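Local coordinates for protein 6-phosphogluconate dehydrogenase (Decarboxylating) (Geobacter metallireducens, PDB 4E21) that probably catalyses the NADP-dependent oxidative decarboxylation of 6-phosphogluconate in the pentose phosphate pathway, at residues R100-L105 with Q132-V137; P82-L87 with E164-V169; R307-A312 with H321-A326. One frame throughout, in Å; residues are numbered along the deposited sequence.

Contacts 1 and 2 belong to one Rossmann-type nucleotide-binding domain and touch each other, whereas contact 3 lies in the helical C-terminal part, its centre about 33 to 34 Å from theirs. Strand 84-87 leads into helix 94-101, so the first two contacts hold consecutive elements of the chain and reach the same sheet. Contact 2 is buried, resting on aliphatic and aromatic groups that line one sheet face, with an arginine at its margin. Contact 1, at the ends of two helices, is only partly buried and mixes methyl groups with an amide. Contact 3 is buried between two helices, and its serine and threonine hydroxyls bond to backbone carbonyls four residues earlier, in surroundings shared with other subunits.

Contact 1. Residues R100-L105 with Q132-V137; sequences RMTPLL and QGITYV
Thr102 and Gln132 meet where two helices run out, with their CA atoms 8.6 Å apart, and Leu105 and Ile134 follow at 8.0 Å, so only side chains bridge the backbones. On one side residues 102-104 form a 3-10 turn, while on the other Gly133, with positive phi, is the C-prime residue of a Schellman motif that closes helix 119-130 through a bond from Ile134 N to Met129 O.

The methyl of Thr102 lies over the flat side of the Gln132 amide and is displaced toward its nitrogen: CG2 of Thr102 is 3.4 Å from NE2 of Gln132 and 3.7 Å from its CD. With chi1 of Thr102 at -68°, OG1 stays beside its own backbone and bonds to Leu98 O, one turn back in helix 94-101, which turns the methyl outward to the amide. Alongside, the delta carbon of Ile134 reaches across to the root of Leu105, CD1 of Ile134 standing 3.7 Å from CB of Leu105. Thr102 and Ile134 also share the Met129 side chain of helix 119-130, and Leu105 leans on Val111 of the adjoining strand 110-113.

The two helices thus meet near their C-terminal ends on consecutive crossovers of the Rossmann-type sheet. No hydrogen bond spans the segments: the hydroxyl is engaged within its own helix, and cohesion comes from van der Waals packing, apolar at Ile134 and grading into methyl-on-amide contact at the exposed Gln132.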
loop_
_atom_site.group_PDB
_atom_site.type_symbol
_atom_site.label_atom_id
_atom_site.label_comp_id
_atom_site.label_asym_id
_atom_site.label_seq_id
_atom_site.Cartn_x
_atom_site.Cartn_y
_atom_site.Cartn_z
ATOM N N ARG B 100 -7.690 -40.745 -15.308
ATOM C CA ARG B 100 -6.969 -41.798 -16.007
ATOM C C ARG B 100 -6.485 -42.957 -15.119
ATOM O O ARG B 100 -6.622 -44.120 -15.499
ATOM C CB ARG B 100 -5.775 -41.205 -16.779
ATOM C CG ARG B 100 -5.101 -42.191 -17.724
ATOM C CD ARG B 100 -6.090 -42.682 -18.823
ATOM N NE ARG B 100 -5.759 -44.007 -19.354
ATOM C CZ ARG B 100 -4.749 -44.259 -20.189
ATOM N NH1 ARG B 100 -3.944 -43.278 -20.597
ATOM N NH2 ARG B 100 -4.538 -45.503 -20.613
HETATM N N MSE B 101 -5.911 -42.670 -13.954
HETATM C CA MSE B 101 -5.347 -43.763 -13.171
HETATM C C MSE B 101 -6.238 -44.376 -12.072
HETATM O O MSE B 101 -6.017 -45.525 -11.669
HETATM C CB MSE B 101 -3.996 -43.379 -12.592
HETATM C CG MSE B 101 -4.099 -42.724 -11.278
HETATM SE SE MSE B 101 -2.388 -42.583 -10.375
HETATM C CE MSE B 101 -2.955 -41.018 -9.381
ATOM N N THR B 102 -7.226 -43.627 -11.591
ATOM C CA THR B 102 -8.095 -44.103 -10.517
ATOM C C THR B 102 -8.800 -45.463 -10.780
ATOM O O THR B 102 -8.931 -46.274 -9.853
ATOM C CB THR B 102 -9.099 -43.007 -10.085
ATOM O OG1 THR B 102 -8.376 -41.945 -9.452
ATOM C CG2 THR B 102 -10.143 -43.547 -9.113
ATOM N N PRO B 103 -9.242 -45.718 -12.030
ATOM C CA PRO B 103 -9.823 -47.032 -12.371
ATOM C C PRO B 103 -8.869 -48.209 -12.185
ATOM O O PRO B 103 -9.340 -49.337 -12.076
ATOM C CB PRO B 103 -10.187 -46.886 -13.852
ATOM C CG PRO B 103 -10.415 -45.392 -14.036
ATOM C CD PRO B 103 -9.403 -44.739 -13.124
ATOM N N LEU B 104 -7.562 -47.958 -12.151
ATOM C CA LEU B 104 -6.583 -49.007 -11.872
ATOM C C LEU B 104 -6.202 -49.080 -10.400
ATOM O O LEU B 104 -5.499 -49.996 -9.993
ATOM C CB LEU B 104 -5.299 -48.837 -12.694
ATOM C CG LEU B 104 -5.246 -49.079 -14.213
ATOM C CD1 LEU B 104 -6.517 -49.729 -14.717
ATOM C CD2 LEU B 104 -4.964 -47.753 -14.965
ATOM N N LEU B 105 -6.642 -48.112 -9.602
ATOM C CA LEU B 105 -6.246 -48.077 -8.190
ATOM C C LEU B 105 -7.250 -48.865 -7.350
ATOM O O LEU B 105 -8.271 -49.337 -7.860
ATOM C CB LEU B 105 -6.110 -46.636 -7.667
ATOM C CG LEU B 105 -5.024 -45.739 -8.282
ATOM C CD1 LEU B 105 -5.031 -44.337 -7.664
ATOM C CD2 LEU B 105 -3.652 -46.362 -8.141
ATOM N N GLN B 132 -14.095 -43.924 -3.380
ATOM C CA GLN B 132 -13.556 -45.168 -3.932
ATOM C C GLN B 132 -12.569 -45.807 -2.980
ATOM O O GLN B 132 -11.759 -46.647 -3.382
ATOM C CB GLN B 132 -12.873 -44.917 -5.256
ATOM C CG GLN B 132 -13.764 -44.215 -6.244
ATOM C CD GLN B 132 -13.407 -44.559 -7.665
ATOM O OE1 GLN B 132 -12.999 -45.688 -7.963
ATOM N NE2 GLN B 132 -13.540 -43.578 -8.559
ATOM N N GLY B 133 -12.656 -45.408 -1.714
ATOM C CA GLY B 133 -11.839 -45.994 -0.674
ATOM C C GLY B 133 -10.381 -45.579 -0.753
ATOM O O GLY B 133 -9.521 -46.200 -0.132
ATOM N N ILE B 134 -10.104 -44.523 -1.514
ATOM C CA ILE B 134 -8.733 -44.037 -1.687
ATOM C C ILE B 134 -8.463 -42.745 -0.906
ATOM O O ILE B 134 -9.224 -41.784 -0.987
ATOM C CB ILE B 134 -8.414 -43.824 -3.170
ATOM C CG1 ILE B 134 -8.412 -45.177 -3.888
ATOM C CG2 ILE B 134 -7.058 -43.125 -3.329
ATOM C CD1 ILE B 134 -8.501 -45.081 -5.385
ATOM N N THR B 135 -7.367 -42.723 -0.160
ATOM C CA THR B 135 -7.078 -41.570 0.673
ATOM C C THR B 135 -6.221 -40.545 -0.067
ATOM O O THR B 135 -5.118 -40.844 -0.543
ATOM C CB THR B 135 -6.499 -41.962 2.041
ATOM O OG1 THR B 135 -7.392 -42.892 2.676
ATOM C CG2 THR B 135 -6.378 -40.745 2.922
ATOM N N TYR B 136 -6.764 -39.343 -0.196
ATOM C CA TYR B 136 -6.092 -38.282 -0.949
ATOM C C TYR B 136 -5.367 -37.281 -0.031
ATOM O O TYR B 136 -5.998 -36.615 0.796
ATOM C CB TYR B 136 -7.098 -37.561 -1.849
ATOM C CG TYR B 136 -6.477 -36.647 -2.894
ATOM C CD1 TYR B 136 -5.914 -37.171 -4.061
ATOM C CD2 TYR B 136 -6.486 -35.260 -2.736
ATOM C CE1 TYR B 136 -5.367 -36.340 -5.028
ATOM C CE2 TYR B 136 -5.940 -34.430 -3.699
ATOM C CZ TYR B 136 -5.384 -34.981 -4.840
ATOM O OH TYR B 136 -4.834 -34.171 -5.799
ATOM N N VAL B 137 -4.046 -37.185 -0.199
ATOM C CA VAL B 137 -3.189 -36.357 0.654
ATOM C C VAL B 137 -2.546 -35.184 -0.100
ATOM O O VAL B 137 -1.929 -35.378 -1.153
ATOM C CB VAL B 137 -2.100 -37.222 1.313
ATOM C CG1 VAL B 137 -1.241 -36.392 2.249
ATOM C CG2 VAL B 137 -2.743 -38.363 2.077
#

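Contact 2. Residues P82-L87 with E164-V169; sequences PRVVWL and ERLDPV
Pro82, preceded by a cis peptide bond, opens the contact by laying its ring near the guanidinium of Arg165: CB of Pro82 comes to the edge of that group, close to its plane, 3.8 Å from NH1 of Arg165. A bend in the arginine chain (chi3 -85°) brings the group there, and outside bonds fix it, NH1 to Asn108 O and NH2 to Gln161 OE1. Two residues on, Val84 spreads both methyls against one leucine branch, with CG1 of Val84 3.7 Å and CG2 3.9 Å from CD2 of Leu166. Trp86 comes next on the same face of the strand. Its six-membered ring slides past Val169, the side chains running in opposite directions, and CZ3 of Trp86 lies 4.0 Å from CG1 of Val169.

Residues 164-169, where helix 160-165 gives way to helix 167-173, therefore cover one side of a central strand of the Rossmann-type domain. The chemistry runs from a bonded cation near the exposed proline to purely apolar packing at Val84 and Trp86, so burial within the core, rather than any cross-segment hydrogen bond, holds the pair together.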
loop_
_atom_site.group_PDB
_atom_site.type_symbol
_atom_site.label_atom_id
_atom_site.label_comp_id
_atom_site.label_asym_id
_atom_site.label_seq_id
_atom_site.Cartn_x
_atom_site.Cartn_y
_atom_site.Cartn_z
ATOM N N PRO B 82 -1.316 -52.010 -0.406
ATOM C CA PRO B 82 -1.848 -50.672 -0.713
ATOM C C PRO B 82 -0.761 -49.809 -1.331
ATOM O O PRO B 82 0.381 -49.836 -0.885
ATOM C CB PRO B 82 -2.214 -50.089 0.661
ATOM C CG PRO B 82 -1.923 -51.136 1.675
ATOM C CD PRO B 82 -1.030 -52.161 1.029
ATOM N N ARG B 83 -1.108 -49.050 -2.355
ATOM C CA ARG B 83 -0.117 -48.265 -3.065
ATOM C C ARG B 83 0.097 -46.917 -2.413
ATOM O O ARG B 83 -0.790 -46.413 -1.730
ATOM C CB ARG B 83 -0.562 -48.042 -4.495
ATOM C CG ARG B 83 -0.724 -49.300 -5.258
ATOM C CD ARG B 83 -1.173 -48.969 -6.647
ATOM N NE ARG B 83 -1.271 -50.148 -7.485
ATOM C CZ ARG B 83 -2.397 -50.824 -7.700
ATOM N NH1 ARG B 83 -3.526 -50.449 -7.122
ATOM N NH2 ARG B 83 -2.385 -51.873 -8.505
ATOM N N VAL B 84 1.291 -46.359 -2.621
ATOM C CA VAL B 84 1.571 -44.954 -2.326
ATOM C C VAL B 84 1.982 -44.225 -3.609
ATOM O O VAL B 84 3.070 -44.467 -4.146
ATOM C CB VAL B 84 2.667 -44.802 -1.284
ATOM C CG1 VAL B 84 3.152 -43.320 -1.228
ATOM C CG2 VAL B 84 2.141 -45.239 0.053
ATOM N N VAL B 85 1.113 -43.342 -4.102
ATOM C CA VAL B 85 1.373 -42.641 -5.362
ATOM C C VAL B 85 1.558 -41.128 -5.179
ATOM O O VAL B 85 0.645 -40.443 -4.735
ATOM C CB VAL B 85 0.246 -42.878 -6.393
ATOM C CG1 VAL B 85 0.588 -42.197 -7.742
ATOM C CG2 VAL B 85 -0.026 -44.374 -6.562
ATOM N N TRP B 86 2.731 -40.617 -5.545
ATOM C CA TRP B 86 3.038 -39.190 -5.429
ATOM C C TRP B 86 2.935 -38.490 -6.787
ATOM O O TRP B 86 3.513 -38.960 -7.775
ATOM C CB TRP B 86 4.439 -39.021 -4.854
ATOM C CG TRP B 86 4.738 -37.660 -4.300
ATOM C CD1 TRP B 86 4.861 -36.492 -5.007
ATOM C CD2 TRP B 86 4.993 -37.326 -2.927
ATOM N NE1 TRP B 86 5.173 -35.458 -4.158
ATOM C CE2 TRP B 86 5.252 -35.939 -2.878
ATOM C CE3 TRP B 86 5.009 -38.060 -1.734
ATOM C CZ2 TRP B 86 5.524 -35.275 -1.684
ATOM C CZ3 TRP B 86 5.289 -37.407 -0.556
ATOM C CH2 TRP B 86 5.542 -36.025 -0.537
ATOM N N LEU B 87 2.175 -37.393 -6.850
ATOM C CA LEU B 87 2.069 -36.593 -8.075
ATOM C C LEU B 87 2.915 -35.321 -7.964
ATOM O O LEU B 87 2.816 -34.593 -6.980
ATOM C CB LEU B 87 0.614 -36.215 -8.390
ATOM C CG LEU B 87 -0.472 -37.305 -8.441
ATOM C CD1 LEU B 87 -1.842 -36.698 -8.685
ATOM C CD2 LEU B 87 -0.187 -38.341 -9.524
ATOM N N GLU B 164 -0.038 -40.761 8.934
ATOM C CA GLU B 164 0.784 -41.621 9.787
ATOM C C GLU B 164 1.417 -42.761 8.992
ATOM O O GLU B 164 2.610 -43.032 9.133
ATOM C CB GLU B 164 -0.009 -42.134 10.983
ATOM C CG GLU B 164 -0.126 -41.080 12.073
ATOM C CD GLU B 164 -1.220 -41.381 13.073
ATOM O OE1 GLU B 164 -1.960 -42.377 12.881
ATOM O OE2 GLU B 164 -1.349 -40.607 14.048
ATOM N N ARG B 165 0.634 -43.402 8.132
ATOM C CA ARG B 165 1.186 -44.420 7.252
ATOM C C ARG B 165 2.332 -43.837 6.429
ATOM O O ARG B 165 3.298 -44.528 6.109
ATOM C CB ARG B 165 0.106 -45.020 6.329
ATOM C CG ARG B 165 -0.721 -46.145 6.965
ATOM C CD ARG B 165 -1.421 -47.038 5.910
ATOM N NE ARG B 165 -2.707 -46.500 5.458
ATOM C CZ ARG B 165 -3.229 -46.713 4.246
ATOM N NH1 ARG B 165 -2.572 -47.444 3.346
ATOM N NH2 ARG B 165 -4.400 -46.174 3.922
ATOM N N LEU B 166 2.241 -42.554 6.094
ATOM C CA LEU B 166 3.237 -41.948 5.221
ATOM C C LEU B 166 4.483 -41.448 5.964
ATOM O O LEU B 166 5.433 -40.980 5.334
ATOM C CB LEU B 166 2.608 -40.809 4.410
ATOM C CG LEU B 166 1.647 -41.200 3.279
ATOM C CD1 LEU B 166 0.946 -39.961 2.748
ATOM C CD2 LEU B 166 2.382 -41.936 2.167
ATOM N N ASP B 167 4.481 -41.546 7.290
ATOM C CA ASP B 167 5.563 -40.960 8.097
ATOM C C ASP B 167 6.994 -41.232 7.619
ATOM O O ASP B 167 7.813 -40.322 7.610
ATOM C CB ASP B 167 5.424 -41.320 9.576
ATOM C CG ASP B 167 6.051 -40.278 10.480
ATOM O OD1 ASP B 167 5.661 -39.087 10.404
ATOM O OD2 ASP B 167 6.935 -40.649 11.277
ATOM N N PRO B 168 7.310 -42.483 7.229
ATOM C CA PRO B 168 8.687 -42.773 6.781
ATOM C C PRO B 168 9.087 -42.023 5.509
ATOM O O PRO B 168 10.261 -41.684 5.310
ATOM C CB PRO B 168 8.663 -44.288 6.511
ATOM C CG PRO B 168 7.565 -44.799 7.365
ATOM C CD PRO B 168 6.509 -43.710 7.352
ATOM N N VAL B 169 8.116 -41.780 4.639
ATOM C CA VAL B 169 8.383 -41.044 3.409
ATOM C C VAL B 169 8.658 -39.575 3.722
ATOM O O VAL B 169 9.536 -38.968 3.125
ATOM C CB VAL B 169 7.226 -41.168 2.406
ATOM C CG1 VAL B 169 7.430 -40.215 1.235
ATOM C CG2 VAL B 169 7.097 -42.623 1.930
#

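Contact 3. Residues R307-A312 with H321-A326; sequences RWTVAA and HVLSSA
Both methyls of Val310 sit astride the hydroxyl of Ser324: CG2 of Val310 is 3.7 Å from OG of Ser324, and CG1 of Val310 is 3.8 Å from the same oxygen. This straddle follows from chi1 of Val310 near 172°, which holds CG1 opposite the backbone nitrogen and CG2 opposite the carbonyl carbon, so that the fork opens across the gap. CG2 also reaches the backbone, 3.9 Å from CA of Ser324. The CA atoms of Val310 and Ser324 are 6.2 Å apart, in a hairpin of consecutive helices that run roughly antiparallel, the axes of the two short segments at 145° and 9.7 Å at closest approach.

The valine gives the serine oxygen only van der Waals contact; its polar partners lie elsewhere. It lies beside its own backbone nitrogen (chi1 -49°), in position to bond to Ala320 O just ahead of its helix, and it also bonds to Tyr328 OH of the third subunit. One helical position away, Thr309 makes a similar division of labour. Its hydroxyl turns back to Glu305 O, four residues earlier, while the methyl is left for the partner helix, where CG2 of Thr309 sits 4.0 Å from CD1 of Leu323. Those two side chains cross at about a right angle, the leucine extended so that a single branch end does the touching.

Among its neighbours, the hairpin formed by helices 305-316 and 321-333 stands against helix 205-232, whose Met211 packs on Thr309. The start of helix 321-333 is met by the second subunit, whose Glu226 accepts bonds from the backbone nitrogens of Val322 and Leu323, and Tyr328 of the third subunit also packs on Val310, so the start of helix 321-333 and Val310 lie against neighbouring subunits.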
loop_
_atom_site.group_PDB
_atom_site.type_symbol
_atom_site.label_atom_id
_atom_site.label_comp_id
_atom_site.label_asym_id
_atom_site.label_seq_id
_atom_site.Cartn_x
_atom_site.Cartn_y
_atom_site.Cartn_z
ATOM N N ARG B 307 -1.344 -14.784 -5.544
ATOM C CA ARG B 307 -2.709 -14.328 -5.770
ATOM C C ARG B 307 -3.702 -15.022 -4.842
ATOM O O ARG B 307 -4.588 -14.369 -4.286
ATOM C CB ARG B 307 -3.140 -14.515 -7.222
ATOM C CG ARG B 307 -2.164 -13.955 -8.190
ATOM C CD ARG B 307 -2.694 -13.969 -9.594
ATOM N NE ARG B 307 -1.628 -13.720 -10.564
ATOM C CZ ARG B 307 -1.841 -13.244 -11.787
ATOM N NH1 ARG B 307 -3.080 -12.957 -12.172
ATOM N NH2 ARG B 307 -0.824 -13.068 -12.623
ATOM N N TRP B 308 -3.577 -16.339 -4.701
ATOM C CA TRP B 308 -4.516 -17.101 -3.885
ATOM C C TRP B 308 -4.474 -16.618 -2.445
ATOM O O TRP B 308 -5.479 -16.611 -1.762
ATOM C CB TRP B 308 -4.225 -18.608 -3.943
ATOM C CG TRP B 308 -4.127 -19.134 -5.344
ATOM C CD1 TRP B 308 -4.629 -18.551 -6.476
ATOM C CD2 TRP B 308 -3.517 -20.365 -5.764
ATOM N NE1 TRP B 308 -4.345 -19.323 -7.574
ATOM C CE2 TRP B 308 -3.666 -20.446 -7.167
ATOM C CE3 TRP B 308 -2.856 -21.401 -5.091
ATOM C CZ2 TRP B 308 -3.177 -21.532 -7.915
ATOM C CZ3 TRP B 308 -2.365 -22.484 -5.835
ATOM C CH2 TRP B 308 -2.529 -22.537 -7.231
ATOM N N THR B 309 -3.297 -16.224 -1.990
ATOM C CA THR B 309 -3.124 -15.744 -0.620
ATOM C C THR B 309 -3.924 -14.474 -0.384
ATOM O O THR B 309 -4.612 -14.345 0.632
ATOM C CB THR B 309 -1.633 -15.438 -0.280
ATOM O OG1 THR B 309 -0.850 -16.633 -0.380
ATOM C CG2 THR B 309 -1.514 -14.894 1.123
ATOM N N VAL B 310 -3.823 -13.534 -1.316
ATOM C CA VAL B 310 -4.587 -12.290 -1.223
ATOM C C VAL B 310 -6.110 -12.545 -1.306
ATOM O O VAL B 310 -6.895 -11.916 -0.584
ATOM C CB VAL B 310 -4.150 -11.304 -2.303
ATOM C CG1 VAL B 310 -5.092 -10.084 -2.335
ATOM C CG2 VAL B 310 -2.661 -10.903 -2.079
ATOM N N ALA B 311 -6.517 -13.474 -2.172
ATOM C CA ALA B 311 -7.920 -13.898 -2.234
ATOM C C ALA B 311 -8.415 -14.423 -0.877
ATOM O O ALA B 311 -9.516 -14.077 -0.453
ATOM C CB ALA B 311 -8.143 -14.947 -3.327
ATOM N N ALA B 312 -7.607 -15.241 -0.197
ATOM C CA ALA B 312 -7.972 -15.751 1.127
ATOM C C ALA B 312 -8.083 -14.607 2.116
ATOM O O ALA B 312 -9.038 -14.523 2.880
ATOM C CB ALA B 312 -6.976 -16.776 1.606
ATOM N N HIS B 321 -1.976 -5.313 3.306
ATOM C CA HIS B 321 -1.268 -4.269 2.574
ATOM C C HIS B 321 0.035 -4.772 1.977
ATOM O O HIS B 321 0.292 -4.597 0.789
ATOM C CB HIS B 321 -0.959 -3.055 3.470
ATOM C CG HIS B 321 -2.175 -2.343 3.986
ATOM N ND1 HIS B 321 -2.929 -1.494 3.201
ATOM C CD2 HIS B 321 -2.746 -2.336 5.216
ATOM C CE1 HIS B 321 -3.923 -1.005 3.925
ATOM N NE2 HIS B 321 -3.834 -1.500 5.147
ATOM N N VAL B 322 0.892 -5.376 2.791
ATOM C CA VAL B 322 2.194 -5.665 2.239
ATOM C C VAL B 322 2.245 -6.878 1.327
ATOM O O VAL B 322 2.937 -6.832 0.300
ATOM C CB VAL B 322 3.375 -5.604 3.265
ATOM C CG1 VAL B 322 3.020 -4.730 4.505
ATOM C CG2 VAL B 322 3.889 -6.958 3.607
ATOM N N LEU B 323 1.523 -7.943 1.669
ATOM C CA LEU B 323 1.431 -9.078 0.765
ATOM C C LEU B 323 0.848 -8.643 -0.578
ATOM O O LEU B 323 1.347 -9.061 -1.637
ATOM C CB LEU B 323 0.645 -10.276 1.370
ATOM C CG LEU B 323 1.130 -10.809 2.737
ATOM C CD1 LEU B 323 0.382 -12.068 3.212
ATOM C CD2 LEU B 323 2.641 -11.030 2.756
ATOM N N SER B 324 -0.185 -7.799 -0.551
ATOM C CA SER B 324 -0.838 -7.413 -1.811
ATOM C C SER B 324 0.062 -6.505 -2.631
ATOM O O SER B 324 0.193 -6.657 -3.855
ATOM C CB SER B 324 -2.182 -6.728 -1.562
ATOM O OG SER B 324 -2.939 -7.507 -0.662
ATOM N N SER B 325 0.668 -5.544 -1.960
ATOM C CA SER B 325 1.544 -4.635 -2.662
ATOM C C SER B 325 2.741 -5.336 -3.302
ATOM O O SER B 325 3.134 -4.989 -4.408
ATOM C CB SER B 325 1.942 -3.497 -1.756
ATOM O OG SER B 325 0.899 -2.536 -1.825
ATOM N N ALA B 326 3.277 -6.356 -2.634
ATOM C CA ALA B 326 4.377 -7.140 -3.207
ATOM C C ALA B 326 3.917 -7.858 -4.476
ATOM O O ALA B 326 4.655 -7.944 -5.474
ATOM C CB ALA B 326 4.932 -8.137 -2.199
#